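Local coordinates for protein phosphopantothenoylcysteine decarboxylase (Cryptococcus neoformans, PDB 6EOA) that binds flavin mononucleotide and probably decarboxylates phosphopantothenoylcysteine in coenzyme A biosynthesis, as a trimeric flavoprotein of the HFCD family, at residues V65-T74 and F101-E109; D142-G150 and H188-Y198. All blocks are in the same frame, centred on the assembly; numbering follows the deposited sequence.

Contact 1 of 2, residues V65-T74 and F101-E109; sequences VQVVATKAST and FGVRVWTDE. With FMN (flavin mononucleotide), chain B.
Trp106 meets Gln66 and Val67 at the edge of the sheet within this chain, where strand 105-106 runs parallel to strand 63-69. Two backbone bonds fix the pairing. Trp106 N donates to Val67 O at 2.8 Å, and Ala69 N donates to Trp106 O at 2.9 Å. The Trp106 side chain then turns back along strand 63-69. Trp106 CB lies 3.5 Å from Val67 O. Trp106 CG is turned anti to the carbonyl carbon (chi1 -59°), and the ring atom Trp106 CD1 comes within 3.3 Å of Val67 O. At the end of this edge Trp106 NE1 donates to Gln66 OE1 at 3.1 Å. The bond is bent, and OE1 sits 25° out of the ring plane. The Gln66 chain is bent at its second torsion, and its amide plane stands 64° from the indole. One ring face carries Arg104 CD near the rim. On the other side of the sheet, Val105 CG1 touches Ala69 CB at 3.8 Å, and Val67 CG2 touches Val103 CG1 at 4.0 Å. Beyond the strand, Thr70 OG1 donates to FMN O3P at 2.7 Å. Strands 63-69 and 105-106, with helix 79-89 between them in the chain, form a beta-alpha-beta unit. Helix 50-59 packs on Val65, Val67 and Val103. Helix 155-162 touches Val68 and Trp106 on the opposite face, and strand 35-41 bonds to the far edge of strand 63-69.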
loop_
_atom_site.group_PDB
_atom_site.type_symbol
_atom_site.label_atom_id
_atom_site.label_comp_id
_atom_site.label_asym_id
_atom_site.label_seq_id
_atom_site.Cartn_x
_atom_site.Cartn_y
_atom_site.Cartn_z
ATOM N N VAL A 65 26.946 -11.271 -2.187
ATOM C CA VAL A 65 25.820 -10.429 -1.819
ATOM C C VAL A 65 25.000 -10.011 -3.033
ATOM O O VAL A 65 25.542 -9.668 -4.085
ATOM C CB VAL A 65 26.292 -9.169 -1.047
ATOM C CG1 VAL A 65 27.297 -8.369 -1.866
ATOM C CG2 VAL A 65 25.106 -8.309 -0.643
ATOM N N GLN A 66 23.682 -10.080 -2.885
ATOM C CA GLN A 66 22.772 -9.486 -3.848
ATOM C C GLN A 66 21.926 -8.446 -3.124
ATOM O O GLN A 66 21.641 -8.585 -1.934
ATOM C CB GLN A 66 21.900 -10.550 -4.512
ATOM C CG GLN A 66 22.652 -11.404 -5.526
ATOM C CD GLN A 66 23.346 -10.568 -6.585
ATOM O OE1 GLN A 66 22.721 -9.734 -7.246
ATOM N NE2 GLN A 66 24.647 -10.782 -6.750
ATOM N N VAL A 67 21.536 -7.398 -3.838
ATOM C CA VAL A 67 20.857 -6.272 -3.214
ATOM C C VAL A 67 19.451 -6.068 -3.766
ATOM O O VAL A 67 19.249 -6.045 -4.980
ATOM C CB VAL A 67 21.659 -4.974 -3.407
ATOM C CG1 VAL A 67 20.927 -3.785 -2.786
ATOM C CG2 VAL A 67 23.053 -5.125 -2.818
ATOM N N VAL A 68 18.486 -5.922 -2.864
ATOM C CA VAL A 68 17.125 -5.553 -3.239
ATOM C C VAL A 68 16.790 -4.180 -2.678
ATOM O O VAL A 68 16.844 -3.966 -1.468
ATOM C CB VAL A 68 16.097 -6.573 -2.730
ATOM C CG1 VAL A 68 14.674 -6.072 -2.996
ATOM C CG2 VAL A 68 16.336 -7.926 -3.382
ATOM N N ALA A 69 16.454 -3.247 -3.560
ATOM C CA ALA A 69 16.164 -1.884 -3.142
ATOM C C ALA A 69 14.697 -1.548 -3.357
ATOM O O ALA A 69 14.166 -1.728 -4.448
ATOM C CB ALA A 69 17.044 -0.899 -3.897
ATOM N N THR A 70 14.039 -1.071 -2.308
ATOM C CA THR A 70 12.707 -0.517 -2.459
ATOM C C THR A 70 12.848 0.787 -3.231
ATOM O O THR A 70 13.952 1.335 -3.321
ATOM C CB THR A 70 12.033 -0.269 -1.116
ATOM O OG1 THR A 70 12.686 0.813 -0.438
ATOM C CG2 THR A 70 12.095 -1.516 -0.248
ATOM N N LYS A 71 11.755 1.285 -3.799
ATOM C CA LYS A 71 11.846 2.490 -4.618
ATOM C C LYS A 71 12.379 3.666 -3.805
ATOM O O LYS A 71 13.204 4.438 -4.285
ATOM C CB LYS A 71 10.493 2.857 -5.233
ATOM C CG LYS A 71 10.571 4.140 -6.047
ATOM C CD LYS A 71 9.210 4.675 -6.462
ATOM C CE LYS A 71 9.357 5.655 -7.627
ATOM N NZ LYS A 71 8.173 6.552 -7.774
ATOM N N ALA A 72 11.909 3.791 -2.571
ATOM C CA ALA A 72 12.340 4.878 -1.700
ATOM C C ALA A 72 13.843 4.824 -1.395
ATOM O O ALA A 72 14.492 5.860 -1.296
ATOM C CB ALA A 72 11.541 4.855 -0.403
ATOM N N SER A 73 14.393 3.620 -1.250
ATOM C CA SER A 73 15.801 3.482 -0.893
ATOM C C SER A 73 16.708 3.935 -2.029
ATOM O O SER A 73 17.849 4.343 -1.799
ATOM C CB SER A 73 16.132 2.038 -0.515
ATOM O OG SER A 73 16.244 1.220 -1.663
ATOM N N THR A 74 16.196 3.875 -3.256
ATOM C CA THR A 74 16.981 4.273 -4.422
ATOM C C THR A 74 17.230 5.779 -4.456
ATOM O O THR A 74 18.041 6.259 -5.243
ATOM C CB THR A 74 16.295 3.857 -5.737
ATOM O OG1 THR A 74 15.036 4.533 -5.860
ATOM C CG2 THR A 74 16.079 2.350 -5.776
ATOM N N PHE A 101 30.673 -6.204 -10.731
ATOM C CA PHE A 101 31.587 -7.017 -9.904
ATOM C C PHE A 101 31.217 -8.382 -9.249
ATOM O O PHE A 101 32.039 -8.873 -8.479
ATOM C CB PHE A 101 32.109 -6.147 -8.750
ATOM C CG PHE A 101 33.060 -5.073 -9.178
ATOM C CD1 PHE A 101 34.317 -5.398 -9.657
ATOM C CD2 PHE A 101 32.710 -3.735 -9.080
ATOM C CE1 PHE A 101 35.201 -4.412 -10.047
ATOM C CE2 PHE A 101 33.592 -2.742 -9.464
ATOM C CZ PHE A 101 34.841 -3.082 -9.950
ATOM N N GLY A 102 30.066 -9.021 -9.476
ATOM C CA GLY A 102 28.896 -8.525 -10.164
ATOM C C GLY A 102 27.866 -8.480 -9.053
ATOM O O GLY A 102 27.391 -9.517 -8.587
ATOM N N VAL A 103 27.543 -7.269 -8.611
ATOM C CA VAL A 103 26.549 -7.066 -7.566
ATOM C C VAL A 103 25.515 -6.090 -8.116
ATOM O O VAL A 103 25.685 -4.874 -8.034
ATOM C CB VAL A 103 27.103 -6.517 -6.239
ATOM C CG1 VAL A 103 25.984 -6.387 -5.215
ATOM C CG2 VAL A 103 28.215 -7.414 -5.713
ATOM N N ARG A 104 24.443 -6.624 -8.687
ATOM C CA ARG A 104 23.398 -5.772 -9.227
ATOM C C ARG A 104 22.414 -5.375 -8.133
ATOM O O ARG A 104 22.031 -6.188 -7.293
ATOM C CB ARG A 104 22.672 -6.464 -10.387
ATOM C CG ARG A 104 21.160 -6.305 -10.352
ATOM C CD ARG A 104 20.535 -6.558 -11.715
ATOM N NE ARG A 104 20.708 -5.421 -12.617
ATOM C CZ ARG A 104 19.952 -5.190 -13.688
ATOM N NH1 ARG A 104 18.962 -6.018 -14.001
ATOM N NH2 ARG A 104 20.186 -4.127 -14.448
ATOM N N VAL A 105 22.032 -4.105 -8.145
ATOM C CA VAL A 105 20.980 -3.615 -7.274
ATOM C C VAL A 105 19.636 -3.860 -7.950
ATOM O O VAL A 105 19.283 -3.164 -8.900
ATOM C CB VAL A 105 21.149 -2.112 -6.965
ATOM C CG1 VAL A 105 19.948 -1.584 -6.203
ATOM C CG2 VAL A 105 22.443 -1.865 -6.190
ATOM N N TRP A 106 18.903 -4.866 -7.477
ATOM C CA TRP A 106 17.605 -5.211 -8.054
ATOM C C TRP A 106 16.508 -4.263 -7.574
ATOM O O TRP A 106 16.452 -3.914 -6.391
ATOM C CB TRP A 106 17.216 -6.653 -7.705
ATOM C CG TRP A 106 18.185 -7.712 -8.167
ATOM C CD1 TRP A 106 19.147 -8.328 -7.415
ATOM C CD2 TRP A 106 18.269 -8.294 -9.476
ATOM N NE1 TRP A 106 19.828 -9.248 -8.174
ATOM C CE2 TRP A 106 19.310 -9.247 -9.442
ATOM C CE3 TRP A 106 17.569 -8.099 -10.671
ATOM C CZ2 TRP A 106 19.665 -10.003 -10.559
ATOM C CZ3 TRP A 106 17.923 -8.850 -11.779
ATOM C CH2 TRP A 106 18.964 -9.789 -11.716
ATOM N N THR A 107 15.633 -3.863 -8.494
ATOM C CA THR A 107 14.479 -3.026 -8.170
ATOM C C THR A 107 13.177 -3.696 -8.627
ATOM O O THR A 107 13.212 -4.733 -9.295
ATOM C CB THR A 107 14.589 -1.635 -8.825
ATOM O OG1 THR A 107 14.581 -1.774 -10.251
ATOM C CG2 THR A 107 15.884 -0.939 -8.398
ATOM N N ASP A 108 12.037 -3.105 -8.264
ATOM C CA ASP A 108 10.726 -3.635 -8.649
ATOM C C ASP A 108 10.597 -3.775 -10.165
ATOM O O ASP A 108 10.014 -4.737 -10.660
ATOM C CB ASP A 108 9.594 -2.740 -8.123
ATOM C CG ASP A 108 9.504 -2.736 -6.612
ATOM O OD1 ASP A 108 9.890 -3.742 -5.984
ATOM O OD2 ASP A 108 9.041 -1.725 -6.046
ATOM N N GLU A 109 11.154 -2.804 -10.889
ATOM C CA GLU A 109 11.094 -2.772 -12.348
ATOM C C GLU A 109 11.651 -4.046 -12.985
ATOM O O GLU A 109 11.088 -4.558 -13.956
ATOM C CB GLU A 109 11.855 -1.553 -12.887
ATOM C CG GLU A 109 11.106 -0.220 -12.781
ATOM C CD GLU A 109 10.850 0.206 -11.344
ATOM O OE1 GLU A 109 9.671 0.432 -10.995
ATOM O OE2 GLU A 109 11.822 0.311 -10.564
HETATM N N1 FMN B . 11.345 6.499 7.123
HETATM C C2 FMN B . 11.943 5.735 8.106
HETATM O O2 FMN B . 11.315 4.809 8.625
HETATM N N3 FMN B . 13.237 6.016 8.508
HETATM C C4 FMN B . 13.939 7.058 7.931
HETATM O O4 FMN B . 15.091 7.297 8.294
HETATM C C4A FMN B . 13.338 7.829 6.937
HETATM N N5 FMN B . 14.026 8.875 6.348
HETATM C C5A FMN B . 13.423 9.631 5.359
HETATM C C6 FMN B . 14.115 10.681 4.760
HETATM C C7 FMN B . 13.509 11.443 3.765
HETATM C C7M FMN B . 14.256 12.577 3.124
HETATM C C8 FMN B . 12.207 11.149 3.369
HETATM C C8M FMN B . 11.531 11.958 2.300
HETATM C C9 FMN B . 11.518 10.102 3.966
HETATM C C9A FMN B . 12.121 9.341 4.960
HETATM N N10 FMN B . 11.433 8.295 5.550
HETATM C C10 FMN B . 12.035 7.541 6.537
HETATM C "C1'" FMN B . 10.030 7.981 5.125
HETATM C "C2'" FMN B . 10.038 6.862 4.088
HETATM O "O2'" FMN B . 11.037 7.085 3.112
HETATM C "C3'" FMN B . 8.677 6.755 3.417
HETATM O "O3'" FMN B . 7.754 6.296 4.380
HETATM C "C4'" FMN B . 8.733 5.790 2.238
HETATM O "O4'" FMN B . 7.575 5.921 1.442
HETATM C "C5'" FMN B . 8.857 4.359 2.740
HETATM O "O5'" FMN B . 9.150 3.505 1.658
HETATM P P FMN B . 9.812 2.057 1.927
HETATM O O1P FMN B . 8.748 1.133 2.475
HETATM O O2P FMN B . 10.953 2.139 2.917
HETATM O O3P FMN B . 10.332 1.533 0.615
HETATM O O HOH W 1 12.352 -1.134 -6.162
HETATM O O HOH W 2 9.385 -0.528 -3.851
#

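Contact 2 of 2, residues D142-G150 and H188-Y198; sequences DLLAKIAGG and HLAVVQEDLGY. With FMN (flavin mononucleotide), chain B.
Leu144 CG stands anti to its own nitrogen (chi1 172°), and His188 CG stands anti to its carbonyl carbon (chi1 -66°). With these torsions Leu144 reaches over His188 CB, while the imidazole lies against Ala145 and Ala148. Leu144 CG is 3.7 Å from His188 CB. The two Leu144 methyls then part: Leu144 CD1 meets Val192 CG2 at 3.6 Å, and Leu144 CD2 meets Leu189 CD2 at 3.9 Å. The imidazole ring comes at a slant to the first helix. His188 CE1 lies 3.5 Å from Ala145 CB, and His188 CG lies 3.8 Å from Ala148 CB. Segments 142-149 and 188-195 cross at 51° with their axes 8.9 Å apart. In the Rossmann-like fold, helix 141-149 follows strand 133-139 of the parallel sheet; helix 183-195 comes after strand 169-173 and the short helix 177-180. The packing is mostly apolar, with no hydrogen bond between the segments. Further along, Ile147 CG2 fits among Val192, Leu196 and Tyr198, and is 3.7 Å from Tyr198 CE2. Leu196 CB sits over one face of the Tyr198 ring, toward its rim. Gly150 ends helix 141-149 in a Schellman motif. Asp142 OD2 lies 2.7 Å from FMN O1P, and Lys146 NZ forms a salt bridge to OD2 with a weak hydrogen bond. Lys146 also pairs with Asp153 of the second subunit, and Asp195 with Arg187 of the third subunit.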
loop_
_atom_site.group_PDB
_atom_site.type_symbol
_atom_site.label_atom_id
_atom_site.label_comp_id
_atom_site.label_asym_id
_atom_site.label_seq_id
_atom_site.Cartn_x
_atom_site.Cartn_y
_atom_site.Cartn_z
ATOM N N ASP A 142 7.697 1.985 7.369
ATOM C CA ASP A 142 6.761 1.547 6.336
ATOM C C ASP A 142 6.972 0.080 5.980
ATOM O O ASP A 142 6.017 -0.696 5.915
ATOM C CB ASP A 142 6.900 2.408 5.079
ATOM C CG ASP A 142 5.817 2.116 4.042
ATOM O OD1 ASP A 142 4.617 2.169 4.390
ATOM O OD2 ASP A 142 6.171 1.831 2.876
ATOM N N LEU A 143 8.224 -0.299 5.746
ATOM C CA LEU A 143 8.519 -1.671 5.362
ATOM C C LEU A 143 8.197 -2.615 6.515
ATOM O O LEU A 143 7.670 -3.707 6.304
ATOM C CB LEU A 143 9.979 -1.813 4.935
ATOM C CG LEU A 143 10.427 -3.222 4.536
ATOM C CD1 LEU A 143 9.520 -3.790 3.453
ATOM C CD2 LEU A 143 11.870 -3.194 4.065
ATOM N N LEU A 144 8.498 -2.176 7.736
ATOM C CA LEU A 144 8.163 -2.937 8.931
ATOM C C LEU A 144 6.657 -3.165 9.017
ATOM O O LEU A 144 6.200 -4.276 9.283
ATOM C CB LEU A 144 8.665 -2.219 10.187
ATOM C CG LEU A 144 8.206 -2.841 11.507
ATOM C CD1 LEU A 144 8.714 -4.274 11.635
ATOM C CD2 LEU A 144 8.649 -2.000 12.700
ATOM N N ALA A 145 5.893 -2.102 8.791
ATOM C CA ALA A 145 4.436 -2.180 8.795
ATOM C C ALA A 145 3.923 -3.090 7.678
ATOM O O ALA A 145 3.005 -3.881 7.889
ATOM C CB ALA A 145 3.832 -0.784 8.666
ATOM N N LYS A 146 4.516 -2.979 6.493
ATOM C CA LYS A 146 4.111 -3.819 5.364
ATOM C C LYS A 146 4.399 -5.293 5.629
ATOM O O LYS A 146 3.577 -6.159 5.319
ATOM C CB LYS A 146 4.811 -3.386 4.079
ATOM C CG LYS A 146 4.319 -2.066 3.499
ATOM C CD LYS A 146 4.527 -2.057 1.999
ATOM C CE LYS A 146 5.074 -0.732 1.500
ATOM N NZ LYS A 146 4.046 0.346 1.446
ATOM N N ILE A 147 5.571 -5.572 6.195
ATOM C CA ILE A 147 5.954 -6.938 6.540
ATOM C C ILE A 147 4.992 -7.522 7.570
ATOM O O ILE A 147 4.496 -8.641 7.408
ATOM C CB ILE A 147 7.394 -7.004 7.093
ATOM C CG1 ILE A 147 8.403 -6.678 5.991
ATOM C CG2 ILE A 147 7.683 -8.383 7.676
ATOM C CD1 ILE A 147 9.811 -6.437 6.496
ATOM N N ALA A 148 4.728 -6.753 8.622
ATOM C CA ALA A 148 3.815 -7.174 9.677
ATOM C C ALA A 148 2.405 -7.349 9.131
ATOM O O ALA A 148 1.642 -8.181 9.618
ATOM C CB ALA A 148 3.821 -6.171 10.818
ATOM N N GLY A 149 2.065 -6.564 8.115
ATOM C CA GLY A 149 0.750 -6.635 7.506
ATOM C C GLY A 149 0.618 -7.713 6.445
ATOM O O GLY A 149 -0.490 -8.045 6.030
ATOM N N GLY A 150 1.746 -8.261 5.999
ATOM C CA GLY A 150 1.730 -9.322 5.005
ATOM C C GLY A 150 1.565 -8.800 3.592
ATOM O O GLY A 150 1.348 -9.567 2.654
ATOM N N HIS A 188 4.429 -4.159 15.695
ATOM C CA HIS A 188 4.930 -4.737 14.447
ATOM C C HIS A 188 6.218 -5.519 14.679
ATOM O O HIS A 188 6.436 -6.565 14.060
ATOM C CB HIS A 188 5.159 -3.653 13.393
ATOM C CG HIS A 188 3.902 -2.984 12.931
ATOM N ND1 HIS A 188 3.905 -1.835 12.169
ATOM C CD2 HIS A 188 2.599 -3.299 13.132
ATOM C CE1 HIS A 188 2.660 -1.472 11.918
ATOM N NE2 HIS A 188 1.849 -2.345 12.489
ATOM N N LEU A 189 7.073 -5.007 15.561
ATOM C CA LEU A 189 8.274 -5.730 15.955
ATOM C C LEU A 189 7.878 -7.050 16.599
ATOM O O LEU A 189 8.547 -8.061 16.417
ATOM C CB LEU A 189 9.134 -4.907 16.922
ATOM C CG LEU A 189 9.835 -3.657 16.385
ATOM C CD1 LEU A 189 10.555 -2.932 17.522
ATOM C CD2 LEU A 189 10.807 -4.005 15.263
ATOM N N ALA A 190 6.779 -7.030 17.345
ATOM C CA ALA A 190 6.265 -8.228 18.001
ATOM C C ALA A 190 5.802 -9.263 16.980
ATOM O O ALA A 190 6.167 -10.435 17.069
ATOM C CB ALA A 190 5.125 -7.868 18.945
ATOM N N VAL A 191 4.994 -8.823 16.018
ATOM C CA VAL A 191 4.530 -9.690 14.939
ATOM C C VAL A 191 5.711 -10.253 14.150
ATOM O O VAL A 191 5.807 -11.454 13.912
ATOM C CB VAL A 191 3.584 -8.935 13.979
ATOM C CG1 VAL A 191 3.355 -9.740 12.708
ATOM C CG2 VAL A 191 2.267 -8.627 14.667
ATOM N N VAL A 192 6.619 -9.371 13.760
ATOM C CA VAL A 192 7.792 -9.757 12.989
ATOM C C VAL A 192 8.681 -10.763 13.744
ATOM O O VAL A 192 9.253 -11.680 13.143
ATOM C CB VAL A 192 8.591 -8.490 12.601
ATOM C CG1 VAL A 192 10.037 -8.803 12.325
ATOM C CG2 VAL A 192 7.940 -7.816 11.399
ATOM N N GLN A 193 8.760 -10.617 15.063
ATOM C CA GLN A 193 9.644 -11.451 15.881
ATOM C C GLN A 193 9.035 -12.795 16.270
ATOM O O GLN A 193 9.578 -13.850 15.962
ATOM C CB GLN A 193 10.048 -10.699 17.152
ATOM C CG GLN A 193 11.498 -10.275 17.174
ATOM C CD GLN A 193 11.838 -9.412 18.375
ATOM O OE1 GLN A 193 11.195 -8.389 18.625
ATOM N NE2 GLN A 193 12.844 -9.832 19.138
ATOM N N GLU A 194 7.911 -12.741 16.972
ATOM C CA GLU A 194 7.262 -13.941 17.482
ATOM C C GLU A 194 6.617 -14.767 16.377
ATOM O O GLU A 194 6.809 -15.987 16.315
ATOM C CB GLU A 194 6.209 -13.582 18.533
ATOM C CG GLU A 194 6.797 -12.949 19.782
ATOM C CD GLU A 194 5.813 -12.036 20.513
ATOM O OE1 GLU A 194 4.592 -12.078 20.210
ATOM O OE2 GLU A 194 6.269 -11.281 21.403
ATOM N N ASP A 195 5.851 -14.107 15.512
ATOM C CA ASP A 195 5.103 -14.807 14.477
ATOM C C ASP A 195 5.988 -15.267 13.317
ATOM O O ASP A 195 5.854 -16.390 12.838
ATOM C CB ASP A 195 3.980 -13.915 13.942
ATOM C CG ASP A 195 2.920 -13.605 14.984
ATOM O OD1 ASP A 195 3.113 -13.970 16.161
ATOM O OD2 ASP A 195 1.892 -12.989 14.619
ATOM N N LEU A 196 6.888 -14.399 12.867
ATOM C CA LEU A 196 7.659 -14.676 11.658
ATOM C C LEU A 196 9.057 -15.219 11.950
ATOM O O LEU A 196 9.722 -15.741 11.056
ATOM C CB LEU A 196 7.761 -13.415 10.803
ATOM C CG LEU A 196 6.431 -12.768 10.410
ATOM C CD1 LEU A 196 6.645 -11.713 9.338
ATOM C CD2 LEU A 196 5.441 -13.819 9.935
ATOM N N GLY A 197 9.504 -15.091 13.194
ATOM C CA GLY A 197 10.804 -15.606 13.583
ATOM C C GLY A 197 11.963 -14.776 13.068
ATOM O O GLY A 197 13.099 -15.242 13.039
ATOM N N TYR A 198 11.684 -13.544 12.654
ATOM C CA TYR A 198 12.748 -12.651 12.203
ATOM C C TYR A 198 13.592 -12.193 13.391
ATOM O O TYR A 198 13.079 -12.011 14.496
ATOM C CB TYR A 198 12.189 -11.423 11.474
ATOM C CG TYR A 198 11.485 -11.682 10.153
ATOM C CD1 TYR A 198 11.229 -12.975 9.708
ATOM C CD2 TYR A 198 11.084 -10.620 9.347
ATOM C CE1 TYR A 198 10.584 -13.202 8.503
ATOM C CE2 TYR A 198 10.441 -10.837 8.139
ATOM C CZ TYR A 198 10.194 -12.130 7.722
ATOM O OH TYR A 198 9.559 -12.355 6.523
HETATM N N1 FMN B . 11.345 6.499 7.123
HETATM C C2 FMN B . 11.943 5.735 8.106
HETATM O O2 FMN B . 11.315 4.809 8.625
HETATM N N3 FMN B . 13.237 6.016 8.508
HETATM C C4 FMN B . 13.939 7.058 7.931
HETATM O O4 FMN B . 15.091 7.297 8.294
HETATM C C4A FMN B . 13.338 7.829 6.937
HETATM N N5 FMN B . 14.026 8.875 6.348
HETATM C C5A FMN B . 13.423 9.631 5.359
HETATM C C6 FMN B . 14.115 10.681 4.760
HETATM C C7 FMN B . 13.509 11.443 3.765
HETATM C C7M FMN B . 14.256 12.577 3.124
HETATM C C8 FMN B . 12.207 11.149 3.369
HETATM C C8M FMN B . 11.531 11.958 2.300
HETATM C C9 FMN B . 11.518 10.102 3.966
HETATM C C9A FMN B . 12.121 9.341 4.960
HETATM N N10 FMN B . 11.433 8.295 5.550
HETATM C C10 FMN B . 12.035 7.541 6.537
HETATM C "C1'" FMN B . 10.030 7.981 5.125
HETATM C "C2'" FMN B . 10.038 6.862 4.088
HETATM O "O2'" FMN B . 11.037 7.085 3.112
HETATM C "C3'" FMN B . 8.677 6.755 3.417
HETATM O "O3'" FMN B . 7.754 6.296 4.380
HETATM C "C4'" FMN B . 8.733 5.790 2.238
HETATM O "O4'" FMN B . 7.575 5.921 1.442
HETATM C "C5'" FMN B . 8.857 4.359 2.740
HETATM O "O5'" FMN B . 9.150 3.505 1.658
HETATM P P FMN B . 9.812 2.057 1.927
HETATM O O1P FMN B . 8.748 1.133 2.475
HETATM O O2P FMN B . 10.953 2.139 2.917
HETATM O O3P FMN B . 10.332 1.533 0.615
#

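Overall arrangement
Contact 1 and contact 2 lie in the same flavoprotein domain, one after the other along the chain. Their centres are 22 Å apart, and their nearest atoms, about 5 Å apart, do not touch. FMN is what they share. Thr70 and Ala72 of contact 1 and Asp142 and Leu143 of contact 2 all belong to its pocket, and they approach the phosphate end. Gly43, Ser44, Ser140, Ala141 and Ala174 add further bonds to the cofactor, and Cys152 of the second subunit supplies one more through its O. At the subunit interfaces, Ala72 of contact 1 packs on Trp112 of the second subunit, while contact 2 meets both other subunits.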